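Local structure of protein RIF2 (Saccharomyces cerevisiae, 4BJ1) at residues V31-F37 with T214-P219; V55-H59 with P274-T278; S127-V133 with E170-V174; A17-L21 with Y284-V289; A264-E268 with Y279-A283. The protein binds the C-terminus of RAP1 at telomeres and takes part in transcriptional silencing and in the regulation of telomere length. One frame throughout, in Å; residues are numbered along the deposited sequence.

Interaction 1 of 5, residues V31-F37 with T214-P219; sequences VPSLSKF and TVFEMP
Phe216 and Phe37 bury the most surface in this contact, followed by Val31. Segment 214-219 runs as strand to Glu217; Met218 still pairs by backbone with Asp53, and Pro219 follows. In 31-37, Val31 is extended and leads into the first turns of helix 32-42. Helix and strand run nearly antiparallel, at 155°, with axes 10.1 Å apart. The CA of Leu34 lies 7.8 Å from that of Phe216, and the CA of Val31 7.5 Å from that of Pro219. Both phenylalanines have chi1 t. Their rings are slid apart, with centroids 5.1 Å apart and planes at 30°, so they barely overlap. Phe37 CE1 comes 3.2 Å from Thr214 OG1. Leu34 CD1 sits over a face of the Phe216 ring, 3.9 Å from its centroid, a CH-pi contact. At the ring's edge, Val31 CG2 is 3.5 Å from Phe216 CZ. Val31 CG1 meets Met218 CE at 3.8 Å. This is a helix packed on the edge strand, within this chain, of the parallel sheet in the AAA+ fold. Strand 48-53 pairs with 214-217 by backbone hydrogen bonds. The contact is mostly apolar, with Thr214 and Ser33 hydroxyls at ring edges, so cohesion rests on ring and methyl packing.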
# COMPACT_ATOMS: atom_id res chain seq x y z
N VAL A 31 16.13 -8.31 -3.73
CA VAL A 31 16.78 -8.42 -5.03
C VAL A 31 16.88 -6.99 -5.67
O VAL A 31 16.13 -6.64 -6.59
CB VAL A 31 16.11 -9.53 -5.90
CG1 VAL A 31 14.61 -9.31 -6.11
CG2 VAL A 31 16.85 -9.74 -7.21
N PRO A 32 17.81 -6.12 -5.16
CA PRO A 32 17.92 -4.75 -5.72
C PRO A 32 18.29 -4.70 -7.20
O PRO A 32 17.93 -3.75 -7.89
CB PRO A 32 19.01 -4.11 -4.85
CG PRO A 32 19.79 -5.24 -4.32
CD PRO A 32 18.80 -6.32 -4.08
N SER A 33 18.99 -5.75 -7.67
CA SER A 33 19.40 -5.94 -9.05
C SER A 33 18.20 -6.02 -9.98
O SER A 33 18.32 -5.63 -11.14
CB SER A 33 20.26 -7.20 -9.18
OG SER A 33 19.76 -8.27 -8.40
N LEU A 34 17.03 -6.50 -9.48
CA LEU A 34 15.80 -6.65 -10.26
C LEU A 34 15.16 -5.33 -10.65
O LEU A 34 14.83 -5.14 -11.83
CB LEU A 34 14.78 -7.57 -9.55
CG LEU A 34 13.40 -7.72 -10.20
CD1 LEU A 34 13.47 -8.49 -11.50
CD2 LEU A 34 12.43 -8.35 -9.24
N SER A 35 14.95 -4.42 -9.68
CA SER A 35 14.34 -3.10 -9.90
C SER A 35 15.07 -2.35 -11.03
O SER A 35 14.41 -1.83 -11.94
CB SER A 35 14.36 -2.28 -8.61
OG SER A 35 14.36 -3.11 -7.46
N LYS A 36 16.41 -2.38 -11.02
CA LYS A 36 17.25 -1.78 -12.04
C LYS A 36 17.10 -2.53 -13.38
O LYS A 36 17.00 -1.89 -14.43
CB LYS A 36 18.73 -1.75 -11.60
N PHE A 37 17.03 -3.89 -13.33
CA PHE A 37 16.87 -4.74 -14.52
C PHE A 37 15.58 -4.43 -15.25
O PHE A 37 15.54 -4.45 -16.47
CB PHE A 37 16.94 -6.24 -14.15
CG PHE A 37 16.68 -7.20 -15.29
CD1 PHE A 37 17.62 -7.38 -16.30
CD2 PHE A 37 15.50 -7.91 -15.36
CE1 PHE A 37 17.38 -8.26 -17.35
CE2 PHE A 37 15.25 -8.79 -16.42
CZ PHE A 37 16.20 -8.96 -17.40
N THR A 214 16.87 -11.83 -22.77
CA THR A 214 17.59 -11.73 -21.50
C THR A 214 16.91 -12.67 -20.48
O THR A 214 15.76 -13.08 -20.68
CB THR A 214 17.78 -10.24 -21.06
OG1 THR A 214 18.37 -10.18 -19.76
CG2 THR A 214 16.50 -9.43 -21.07
N VAL A 215 17.66 -13.07 -19.43
CA VAL A 215 17.19 -13.97 -18.36
C VAL A 215 17.47 -13.36 -16.97
O VAL A 215 18.55 -12.82 -16.72
CB VAL A 215 17.74 -15.43 -18.52
CG1 VAL A 215 17.48 -16.28 -17.28
CG2 VAL A 215 17.17 -16.11 -19.75
N PHE A 216 16.47 -13.45 -16.07
CA PHE A 216 16.59 -13.02 -14.69
C PHE A 216 16.40 -14.19 -13.74
O PHE A 216 15.31 -14.76 -13.64
CB PHE A 216 15.70 -11.83 -14.34
CG PHE A 216 16.20 -11.17 -13.07
CD1 PHE A 216 17.23 -10.24 -13.10
CD2 PHE A 216 15.67 -11.54 -11.83
CE1 PHE A 216 17.72 -9.68 -11.92
CE2 PHE A 216 16.16 -10.97 -10.65
CZ PHE A 216 17.18 -10.05 -10.70
N GLU A 217 17.50 -14.57 -13.06
CA GLU A 217 17.56 -15.68 -12.11
C GLU A 217 17.14 -15.22 -10.72
O GLU A 217 17.86 -14.48 -10.05
CB GLU A 217 18.98 -16.30 -12.10
CG GLU A 217 19.04 -17.73 -11.58
CD GLU A 217 18.46 -18.82 -12.47
OE1 GLU A 217 18.76 -18.82 -13.69
OE2 GLU A 217 17.74 -19.69 -11.94
N MET A 218 15.95 -15.66 -10.31
CA MET A 218 15.40 -15.33 -9.01
C MET A 218 16.24 -16.02 -7.92
O MET A 218 16.41 -17.24 -7.95
CB MET A 218 13.92 -15.72 -8.95
CG MET A 218 13.07 -14.72 -8.24
SD MET A 218 13.14 -13.08 -8.99
CE MET A 218 12.49 -12.12 -7.66
N PRO A 219 16.88 -15.22 -7.03
CA PRO A 219 17.77 -15.82 -6.01
C PRO A 219 17.07 -16.72 -5.00
O PRO A 219 15.98 -16.39 -4.50
CB PRO A 219 18.39 -14.59 -5.33
CG PRO A 219 17.35 -13.50 -5.50
CD PRO A 219 16.80 -13.75 -6.88

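Interaction 2 of 5, residues V55-H59 with P274-T278; sequences VEHIH and PHPFT
Both segments are turns that run into helices, 58-74 and 276-290, with His57 and His275 at the N-cap positions. The caps face each other: the CA atoms of His57 and His275 are 6.6 Å apart. Two residues on in one and three in the other, the CA of His59 is 6.4 Å from that of Thr278. His59 (chi1 t) and Phe277 (chi1 m) form an offset stack, with centroids 4.1 Å apart and planes at 4°. Phe277 CB lies over the His59 ring, 3.7 Å from its centroid. His57 and His275, both chi1 m, meet obliquely, with centroids 5.0 Å apart and planes at 78°. Ile58 CG2 reaches Thr278 OG1 at 3.4 Å, while that hydroxyl is hydrogen-bonded to Tyr25 OH. Phe9 of the second subunit packs on Ile58. The contact joins core to lid; the turn before helix 58-74 follows strand 48-53, probably the place of the P-loop in AAA+ proteins. Aromatic residues bury most of the surface, in one offset stack and one oblique pair.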
# COMPACT_ATOMS: atom_id res chain seq x y z
N VAL A 55 11.28 -18.80 -10.38
CA VAL A 55 10.15 -18.09 -9.74
C VAL A 55 9.34 -19.24 -9.12
O VAL A 55 8.47 -19.85 -9.76
CB VAL A 55 9.31 -17.15 -10.67
CG1 VAL A 55 8.09 -16.60 -9.92
CG2 VAL A 55 10.16 -15.99 -11.20
N GLU A 56 9.78 -19.62 -7.90
CA GLU A 56 9.32 -20.81 -7.18
C GLU A 56 8.22 -20.56 -6.21
O GLU A 56 7.70 -21.50 -5.60
CB GLU A 56 10.50 -21.47 -6.48
CG GLU A 56 11.45 -22.15 -7.44
CD GLU A 56 12.89 -22.18 -6.98
OE1 GLU A 56 13.17 -21.77 -5.83
OE2 GLU A 56 13.75 -22.62 -7.78
N HIS A 57 7.87 -19.28 -6.04
CA HIS A 57 6.89 -18.87 -5.05
C HIS A 57 5.92 -17.86 -5.56
O HIS A 57 6.28 -16.96 -6.32
CB HIS A 57 7.60 -18.39 -3.80
CG HIS A 57 8.54 -19.41 -3.24
ND1 HIS A 57 8.08 -20.49 -2.51
CD2 HIS A 57 9.87 -19.54 -3.43
CE1 HIS A 57 9.15 -21.19 -2.21
NE2 HIS A 57 10.26 -20.67 -2.75
N ILE A 58 4.68 -17.99 -5.11
CA ILE A 58 3.65 -17.04 -5.50
C ILE A 58 4.00 -15.63 -4.98
O ILE A 58 3.77 -14.66 -5.70
CB ILE A 58 2.23 -17.53 -5.13
CG1 ILE A 58 1.20 -16.80 -5.96
CG2 ILE A 58 1.94 -17.50 -3.63
CD1 ILE A 58 1.48 -17.01 -7.37
N HIS A 59 4.67 -15.56 -3.80
CA HIS A 59 5.18 -14.35 -3.18
C HIS A 59 6.08 -13.59 -4.14
O HIS A 59 5.98 -12.37 -4.23
CB HIS A 59 5.95 -14.69 -1.90
CG HIS A 59 6.80 -13.57 -1.39
ND1 HIS A 59 8.16 -13.68 -1.30
CD2 HIS A 59 6.44 -12.32 -1.00
CE1 HIS A 59 8.60 -12.52 -0.85
NE2 HIS A 59 7.60 -11.67 -0.66
N PRO A 274 7.00 -24.80 2.80
CA PRO A 274 7.42 -24.44 1.43
C PRO A 274 7.12 -23.03 0.97
O PRO A 274 7.87 -22.51 0.15
CB PRO A 274 6.68 -25.47 0.56
CG PRO A 274 5.51 -25.83 1.34
CD PRO A 274 5.98 -25.87 2.76
N HIS A 275 6.05 -22.40 1.46
CA HIS A 275 5.72 -21.04 1.04
C HIS A 275 5.57 -20.16 2.28
O HIS A 275 4.43 -19.83 2.66
CB HIS A 275 4.45 -21.06 0.16
CG HIS A 275 4.60 -21.85 -1.11
ND1 HIS A 275 5.11 -21.28 -2.27
CD2 HIS A 275 4.28 -23.14 -1.37
CE1 HIS A 275 5.10 -22.24 -3.18
NE2 HIS A 275 4.59 -23.37 -2.69
N PRO A 276 6.69 -19.82 2.99
CA PRO A 276 6.56 -19.09 4.27
C PRO A 276 5.97 -17.69 4.22
O PRO A 276 5.29 -17.32 5.17
CB PRO A 276 7.99 -19.04 4.81
CG PRO A 276 8.86 -19.23 3.62
CD PRO A 276 8.10 -20.16 2.72
N PHE A 277 6.23 -16.91 3.15
CA PHE A 277 5.75 -15.52 3.05
C PHE A 277 4.23 -15.44 2.99
O PHE A 277 3.63 -14.66 3.72
CB PHE A 277 6.43 -14.78 1.88
CG PHE A 277 7.87 -14.43 2.17
CD1 PHE A 277 8.89 -15.34 1.93
CD2 PHE A 277 8.21 -13.21 2.72
CE1 PHE A 277 10.22 -15.03 2.22
CE2 PHE A 277 9.54 -12.89 3.02
CZ PHE A 277 10.54 -13.80 2.76
N THR A 278 3.62 -16.32 2.20
CA THR A 278 2.19 -16.46 2.02
C THR A 278 1.54 -16.98 3.29
O THR A 278 0.55 -16.39 3.72
CB THR A 278 1.94 -17.36 0.81
OG1 THR A 278 2.51 -16.74 -0.34
CG2 THR A 278 0.47 -17.62 0.59

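Interaction 3 of 5, residues S127-V133 with E170-V174; sequences SDLMMMV and EFINV
Two helices meet here, 128-137 and 165-180. Their N-to-C directions differ by 41°, the signed crossing angle is -41°, and the axes of the short segments come within 9.4 Å. The CA of Met130 lies 5.8 Å from the CA of Val174, and the CA of Leu129 lies 7.1 Å from the CA of Phe171. Glu170, with chi1 and chi2 both t, stretches across to the start of the other helix. Its OE2 is 3.3 Å from Ser127 CB and 3.4 Å from Asp128 N. Ser127 is the N-cap there, and its OG accepts a bond from Met130 N at 3.3 Å. Glu170 OE2 also lies 3.8 Å from Asp128 OD2, a close approach of like charges. Lys167 offers Asp128 a long, weak ion pair. Phe171 follows; its CA is 3.5 Å from Leu129 CD2, and its ring meets Phe149 edge-to-face. Asn173 is marginal, with its O 4.3 Å from Met130 CE. Val174 buries the most surface. Its CG2 is 3.8 Å from Leu129 CG and 3.8 Å from Met130 CE, and its CG1 is 4.0 Å from Val133 CG2. Val133 also touches Ile82 of strand 78-83, and Leu129 touches Met84 and Tyr87. Neighbouring helices packed side by side against a parallel sheet in this way are typical of the three-layered ASCE, P-loop NTPase-like fold.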
# COMPACT_ATOMS: atom_id res chain seq x y z
N SER A 127 -3.97 -12.91 -39.06
CA SER A 127 -4.27 -13.95 -38.07
C SER A 127 -5.14 -13.43 -36.91
O SER A 127 -5.27 -12.22 -36.75
CB SER A 127 -2.97 -14.58 -37.55
OG SER A 127 -2.30 -13.80 -36.57
N ASP A 128 -5.73 -14.34 -36.13
CA ASP A 128 -6.58 -14.04 -34.97
C ASP A 128 -5.86 -13.14 -33.96
O ASP A 128 -6.43 -12.15 -33.49
CB ASP A 128 -7.01 -15.35 -34.24
CG ASP A 128 -7.23 -16.59 -35.10
OD1 ASP A 128 -7.54 -16.44 -36.31
OD2 ASP A 128 -7.15 -17.72 -34.54
N LEU A 129 -4.61 -13.51 -33.63
CA LEU A 129 -3.73 -12.84 -32.69
C LEU A 129 -3.38 -11.45 -33.19
O LEU A 129 -3.62 -10.47 -32.50
CB LEU A 129 -2.47 -13.69 -32.48
CG LEU A 129 -1.42 -13.25 -31.46
CD1 LEU A 129 -2.03 -12.88 -30.12
CD2 LEU A 129 -0.42 -14.32 -31.27
N MET A 130 -2.86 -11.38 -34.43
CA MET A 130 -2.49 -10.16 -35.14
C MET A 130 -3.63 -9.15 -35.10
O MET A 130 -3.40 -7.99 -34.78
CB MET A 130 -2.13 -10.50 -36.60
CG MET A 130 -1.64 -9.32 -37.39
SD MET A 130 0.05 -8.86 -37.00
CE MET A 130 0.97 -10.28 -37.74
N MET A 131 -4.84 -9.60 -35.41
CA MET A 131 -6.05 -8.80 -35.44
C MET A 131 -6.34 -8.19 -34.09
O MET A 131 -6.64 -6.99 -34.02
CB MET A 131 -7.22 -9.66 -35.89
CG MET A 131 -7.45 -9.59 -37.36
SD MET A 131 -8.74 -8.38 -37.67
CE MET A 131 -10.22 -9.45 -37.54
N MET A 132 -6.20 -9.01 -33.03
CA MET A 132 -6.43 -8.61 -31.65
C MET A 132 -5.36 -7.63 -31.15
O MET A 132 -5.73 -6.63 -30.53
CB MET A 132 -6.55 -9.84 -30.75
CG MET A 132 -6.85 -9.50 -29.30
SD MET A 132 -5.42 -9.85 -28.24
CE MET A 132 -5.60 -11.68 -28.04
N VAL A 133 -4.05 -7.90 -31.43
CA VAL A 133 -2.92 -7.05 -31.04
C VAL A 133 -3.09 -5.67 -31.66
O VAL A 133 -3.01 -4.67 -30.95
CB VAL A 133 -1.51 -7.65 -31.36
CG1 VAL A 133 -0.39 -6.66 -31.05
CG2 VAL A 133 -1.28 -8.96 -30.61
N GLU A 170 2.33 -18.53 -34.72
CA GLU A 170 1.43 -17.40 -34.95
C GLU A 170 1.89 -16.18 -34.08
O GLU A 170 1.85 -15.04 -34.57
CB GLU A 170 0.00 -17.84 -34.58
CG GLU A 170 -1.12 -16.99 -35.17
CD GLU A 170 -2.52 -17.54 -35.00
OE1 GLU A 170 -2.68 -18.76 -34.75
OE2 GLU A 170 -3.48 -16.74 -35.10
N PHE A 171 2.34 -16.45 -32.82
CA PHE A 171 2.85 -15.46 -31.87
C PHE A 171 4.18 -14.88 -32.33
O PHE A 171 4.30 -13.66 -32.36
CB PHE A 171 2.95 -16.06 -30.44
CG PHE A 171 3.50 -15.16 -29.34
CD1 PHE A 171 3.16 -13.81 -29.28
CD2 PHE A 171 4.31 -15.68 -28.34
CE1 PHE A 171 3.66 -12.99 -28.26
CE2 PHE A 171 4.81 -14.86 -27.33
CZ PHE A 171 4.47 -13.52 -27.29
N ILE A 172 5.15 -15.75 -32.70
CA ILE A 172 6.47 -15.33 -33.19
C ILE A 172 6.35 -14.57 -34.54
O ILE A 172 7.21 -13.75 -34.88
CB ILE A 172 7.49 -16.50 -33.22
CG1 ILE A 172 7.60 -17.19 -31.84
CG2 ILE A 172 8.87 -16.04 -33.70
CD1 ILE A 172 8.21 -18.60 -31.91
N ASN A 173 5.23 -14.81 -35.26
CA ASN A 173 4.90 -14.11 -36.50
C ASN A 173 4.46 -12.65 -36.21
O ASN A 173 4.93 -11.71 -36.87
CB ASN A 173 3.83 -14.89 -37.28
CG ASN A 173 4.31 -16.18 -37.92
OD1 ASN A 173 5.50 -16.55 -37.88
ND2 ASN A 173 3.37 -16.92 -38.49
N VAL A 174 3.61 -12.46 -35.18
CA VAL A 174 3.18 -11.14 -34.73
C VAL A 174 4.42 -10.41 -34.22
O VAL A 174 4.68 -9.27 -34.61
CB VAL A 174 2.04 -11.20 -33.67
CG1 VAL A 174 1.73 -9.81 -33.12
CG2 VAL A 174 0.78 -11.81 -34.26

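Interaction 4 of 5, residues A17-L21 with Y284-V289; sequences ALQEL and YTEIIV
Helices 10-26 and 276-290 run antiparallel here, at 171°, with axes 10.5 Å apart along the short segments. The CA of Leu18 is 6.7 Å from the CA of Thr285, which sets the register. Ala17 comes first; its CB lies 4.3 Å from Ile288 CD1. Leu18, with chi1 m, brings its end to the other helix: CD1 is 3.8 Å from Ile288 CG2, and CD2 is 3.9 Å from Val289 CG2. Leu18 also packs on Leu18 of the second subunit. Gln19 faces elsewhere, and its NE2 is hydrogen-bonded to Thr23 OG1 of that subunit. Leu21, chi1 t and chi2 p, makes the closest approach, with CD2 3.6 Å from Thr285 CG2. The same CD2 is 3.8 Å from Tyr284 CB, lies at the edge of that residue's ring, and is 3.9 Å from Ile288 CD1. The hydroxyl of Tyr284 is hydrogen-bonded to Tyr248. All touching residues are buried. It is an antiparallel pair joining the first modelled helix to the AAA+ lid, and it forms part of the subunit interface.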
# COMPACT_ATOMS: atom_id res chain seq x y z
N ALA A 17 -1.40 -0.70 8.89
CA ALA A 17 -0.71 -1.97 9.06
C ALA A 17 -1.10 -2.87 7.90
O ALA A 17 -0.22 -3.48 7.29
CB ALA A 17 -1.08 -2.61 10.40
N LEU A 18 -2.38 -2.90 7.53
CA LEU A 18 -2.84 -3.70 6.41
C LEU A 18 -2.20 -3.28 5.10
O LEU A 18 -1.65 -4.15 4.41
CB LEU A 18 -4.35 -3.73 6.32
CG LEU A 18 -4.93 -4.84 7.17
CD1 LEU A 18 -6.20 -4.42 7.84
CD2 LEU A 18 -5.09 -6.12 6.35
N GLN A 19 -2.12 -1.97 4.83
CA GLN A 19 -1.43 -1.46 3.64
C GLN A 19 0.07 -1.76 3.68
O GLN A 19 0.59 -2.23 2.67
CB GLN A 19 -1.65 0.03 3.50
CG GLN A 19 -1.22 0.58 2.16
CD GLN A 19 -0.75 1.98 2.35
OE1 GLN A 19 -0.13 2.32 3.35
NE2 GLN A 19 -1.05 2.84 1.40
N GLU A 20 0.76 -1.57 4.84
CA GLU A 20 2.19 -1.85 4.89
C GLU A 20 2.50 -3.31 4.75
O GLU A 20 3.46 -3.63 4.06
CB GLU A 20 2.90 -1.26 6.11
CG GLU A 20 4.38 -1.08 5.78
CD GLU A 20 5.31 -0.34 6.71
OE1 GLU A 20 4.83 0.18 7.73
OE2 GLU A 20 6.53 -0.30 6.42
N LEU A 21 1.71 -4.20 5.38
CA LEU A 21 1.92 -5.65 5.28
C LEU A 21 1.77 -6.03 3.79
O LEU A 21 2.65 -6.71 3.25
CB LEU A 21 0.94 -6.39 6.22
CG LEU A 21 1.12 -7.90 6.44
CD1 LEU A 21 2.46 -8.25 7.13
CD2 LEU A 21 -0.01 -8.43 7.29
N TYR A 284 -1.12 -13.35 9.42
CA TYR A 284 -1.00 -12.00 9.94
C TYR A 284 -2.11 -11.05 9.52
O TYR A 284 -2.55 -10.27 10.37
CB TYR A 284 0.36 -11.42 9.60
CG TYR A 284 1.06 -10.88 10.82
CD1 TYR A 284 1.57 -11.74 11.79
CD2 TYR A 284 1.18 -9.51 11.02
CE1 TYR A 284 2.19 -11.25 12.93
CE2 TYR A 284 1.80 -9.00 12.16
CZ TYR A 284 2.30 -9.88 13.11
OH TYR A 284 2.92 -9.40 14.23
N THR A 285 -2.57 -11.08 8.25
CA THR A 285 -3.68 -10.21 7.85
C THR A 285 -4.93 -10.57 8.70
O THR A 285 -5.61 -9.66 9.17
CB THR A 285 -3.96 -10.24 6.35
OG1 THR A 285 -4.36 -11.53 6.01
CG2 THR A 285 -2.75 -9.83 5.51
N GLU A 286 -5.14 -11.86 9.00
CA GLU A 286 -6.23 -12.33 9.86
C GLU A 286 -6.17 -11.75 11.25
O GLU A 286 -7.16 -11.16 11.68
CB GLU A 286 -6.27 -13.85 9.93
CG GLU A 286 -6.92 -14.48 8.71
CD GLU A 286 -6.95 -16.00 8.75
OE1 GLU A 286 -7.06 -16.57 9.86
OE2 GLU A 286 -6.91 -16.61 7.66
N ILE A 287 -5.02 -11.86 11.96
CA ILE A 287 -4.90 -11.30 13.31
C ILE A 287 -5.19 -9.80 13.29
O ILE A 287 -5.94 -9.34 14.15
CB ILE A 287 -3.61 -11.65 14.10
CG1 ILE A 287 -2.35 -11.06 13.45
CG2 ILE A 287 -3.47 -13.16 14.35
CD1 ILE A 287 -1.14 -11.08 14.28
N ILE A 288 -4.67 -9.04 12.29
CA ILE A 288 -4.91 -7.59 12.18
C ILE A 288 -6.39 -7.32 11.94
O ILE A 288 -6.99 -6.61 12.73
CB ILE A 288 -3.98 -6.86 11.14
CG1 ILE A 288 -2.47 -7.06 11.53
CG2 ILE A 288 -4.33 -5.37 11.02
CD1 ILE A 288 -1.49 -6.85 10.49
N VAL A 289 -6.98 -7.90 10.88
CA VAL A 289 -8.39 -7.77 10.49
C VAL A 289 -9.34 -8.14 11.66
O VAL A 289 -10.17 -7.31 12.04
CB VAL A 289 -8.69 -8.54 9.18
CG1 VAL A 289 -10.17 -8.87 9.03
CG2 VAL A 289 -8.20 -7.76 7.97

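Interaction 5 of 5, residues A264-E268 with Y279-A283; sequences AIFFE and YLFNA
Phe266 directs its ring end at Tyr279 and Ala283. Its CZ is 3.5 Å from Tyr279 CE1 and 3.8 Å from Ala283 CB. The Phe266 and Tyr279 rings meet obliquely, with centroids 5.7 Å apart and planes at 39°. Phe266 CZ lies at the edge of the Tyr279 ring. Both side chains have chi1 t. The two helices, 262-272 and 276-290, run at 143° to each other, and the axes of the short segments stay 12.2 Å apart. The nearest CA atoms, those of Phe267 and Leu280, are 8.6 Å apart, so long side chains have to fill the gap. Leu280, with chi1 t and chi2 p, does so: its CD1 is 3.9 Å from Phe266 CE1 and also 3.9 Å from Phe267 CE1. Leu230 of helix 223-233 touches both Phe267 and Leu280. Ile307 packs on Phe266 and Tyr279, and Phe269 meets the Tyr279 ring edge-to-face. This is a helical hairpin of the AAA+ lid domain, its helices joined by a short turn. On the far side of 279-283, Asn282 hydrogen-bonds to Gln11 of the second subunit. The contact is aromatic and aliphatic carbon, so the two helices meet through apolar packing alone between these segments.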
# COMPACT_ATOMS: atom_id res chain seq x y z
N ALA A 264 7.91 -16.89 17.96
CA ALA A 264 9.18 -17.58 17.70
C ALA A 264 8.96 -19.01 17.20
O ALA A 264 9.58 -19.42 16.22
CB ALA A 264 10.05 -17.58 18.93
N ILE A 265 8.04 -19.75 17.87
CA ILE A 265 7.66 -21.13 17.53
C ILE A 265 7.02 -21.15 16.13
O ILE A 265 7.31 -22.05 15.34
CB ILE A 265 6.72 -21.70 18.64
CG1 ILE A 265 7.52 -22.12 19.88
CG2 ILE A 265 5.83 -22.84 18.14
CD1 ILE A 265 6.75 -22.06 21.13
N PHE A 266 6.18 -20.13 15.83
CA PHE A 266 5.51 -20.00 14.54
C PHE A 266 6.56 -19.88 13.46
O PHE A 266 6.47 -20.57 12.45
CB PHE A 266 4.56 -18.79 14.53
CG PHE A 266 3.67 -18.72 13.32
CD1 PHE A 266 4.07 -18.05 12.16
CD2 PHE A 266 2.40 -19.30 13.33
CE1 PHE A 266 3.26 -18.01 11.03
CE2 PHE A 266 1.57 -19.23 12.20
CZ PHE A 266 2.01 -18.59 11.06
N PHE A 267 7.59 -19.04 13.70
CA PHE A 267 8.68 -18.80 12.76
C PHE A 267 9.54 -20.04 12.53
O PHE A 267 10.01 -20.23 11.40
CB PHE A 267 9.51 -17.58 13.19
CG PHE A 267 9.05 -16.28 12.56
CD1 PHE A 267 7.79 -15.74 12.86
CD2 PHE A 267 9.85 -15.60 11.66
CE1 PHE A 267 7.35 -14.57 12.25
CE2 PHE A 267 9.42 -14.42 11.06
CZ PHE A 267 8.17 -13.91 11.36
N GLU A 268 9.71 -20.91 13.56
CA GLU A 268 10.47 -22.15 13.42
C GLU A 268 9.78 -23.02 12.38
O GLU A 268 10.47 -23.60 11.54
CB GLU A 268 10.64 -22.89 14.76
N TYR A 279 2.10 -18.05 3.93
CA TYR A 279 1.57 -18.59 5.18
C TYR A 279 1.59 -17.48 6.26
O TYR A 279 0.57 -17.26 6.91
CB TYR A 279 2.30 -19.89 5.62
CG TYR A 279 1.54 -20.70 6.65
CD1 TYR A 279 1.60 -20.39 8.00
CD2 TYR A 279 0.77 -21.80 6.27
CE1 TYR A 279 0.86 -21.09 8.95
CE2 TYR A 279 0.06 -22.55 7.22
CZ TYR A 279 0.10 -22.18 8.56
OH TYR A 279 -0.63 -22.83 9.54
N LEU A 280 2.70 -16.72 6.37
CA LEU A 280 2.80 -15.62 7.33
C LEU A 280 1.84 -14.45 7.00
O LEU A 280 1.19 -13.91 7.90
CB LEU A 280 4.25 -15.12 7.45
CG LEU A 280 4.51 -13.98 8.41
CD1 LEU A 280 4.26 -14.39 9.85
CD2 LEU A 280 5.88 -13.42 8.20
N PHE A 281 1.77 -14.07 5.71
CA PHE A 281 0.90 -13.01 5.24
C PHE A 281 -0.56 -13.36 5.55
O PHE A 281 -1.26 -12.55 6.15
CB PHE A 281 1.11 -12.78 3.73
CG PHE A 281 0.31 -11.66 3.15
CD1 PHE A 281 0.70 -10.33 3.31
CD2 PHE A 281 -0.88 -11.91 2.45
CE1 PHE A 281 -0.07 -9.29 2.79
CE2 PHE A 281 -1.65 -10.87 1.93
CZ PHE A 281 -1.23 -9.57 2.10
N ASN A 282 -0.99 -14.57 5.22
CA ASN A 282 -2.38 -14.92 5.49
C ASN A 282 -2.71 -14.92 6.99
O ASN A 282 -3.72 -14.33 7.41
CB ASN A 282 -2.75 -16.23 4.80
CG ASN A 282 -2.68 -16.18 3.29
OD1 ASN A 282 -2.82 -15.12 2.66
ND2 ASN A 282 -2.44 -17.32 2.66
N ALA A 283 -1.82 -15.53 7.79
CA ALA A 283 -1.99 -15.63 9.24
C ALA A 283 -2.04 -14.23 9.85
O ALA A 283 -2.94 -13.94 10.64
CB ALA A 283 -0.85 -16.44 9.84

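Overall arrangement
The five contacts span the AAA+ layout, from the sheet-based core to the helical lid. Interactions 1 and 3 lie in the core, at different helix layers, with centres about 29 Å apart. Interactions 4 and 5 lie in the lid region, about 13 Å apart between centres, and touch through Leu21 O and Phe281 CE1 at 3.8 Å. Interaction 2 bridges the two parts. It touches interaction 1, with Met218 CB 4.3 Å from Val55 N, and shares helix 276-290 with interactions 4 and 5. All three second segments lie on that helix or run into it, and all three contacts touch the second subunit. Interaction 3 is most remote, about 46 Å from interaction 5 between centres.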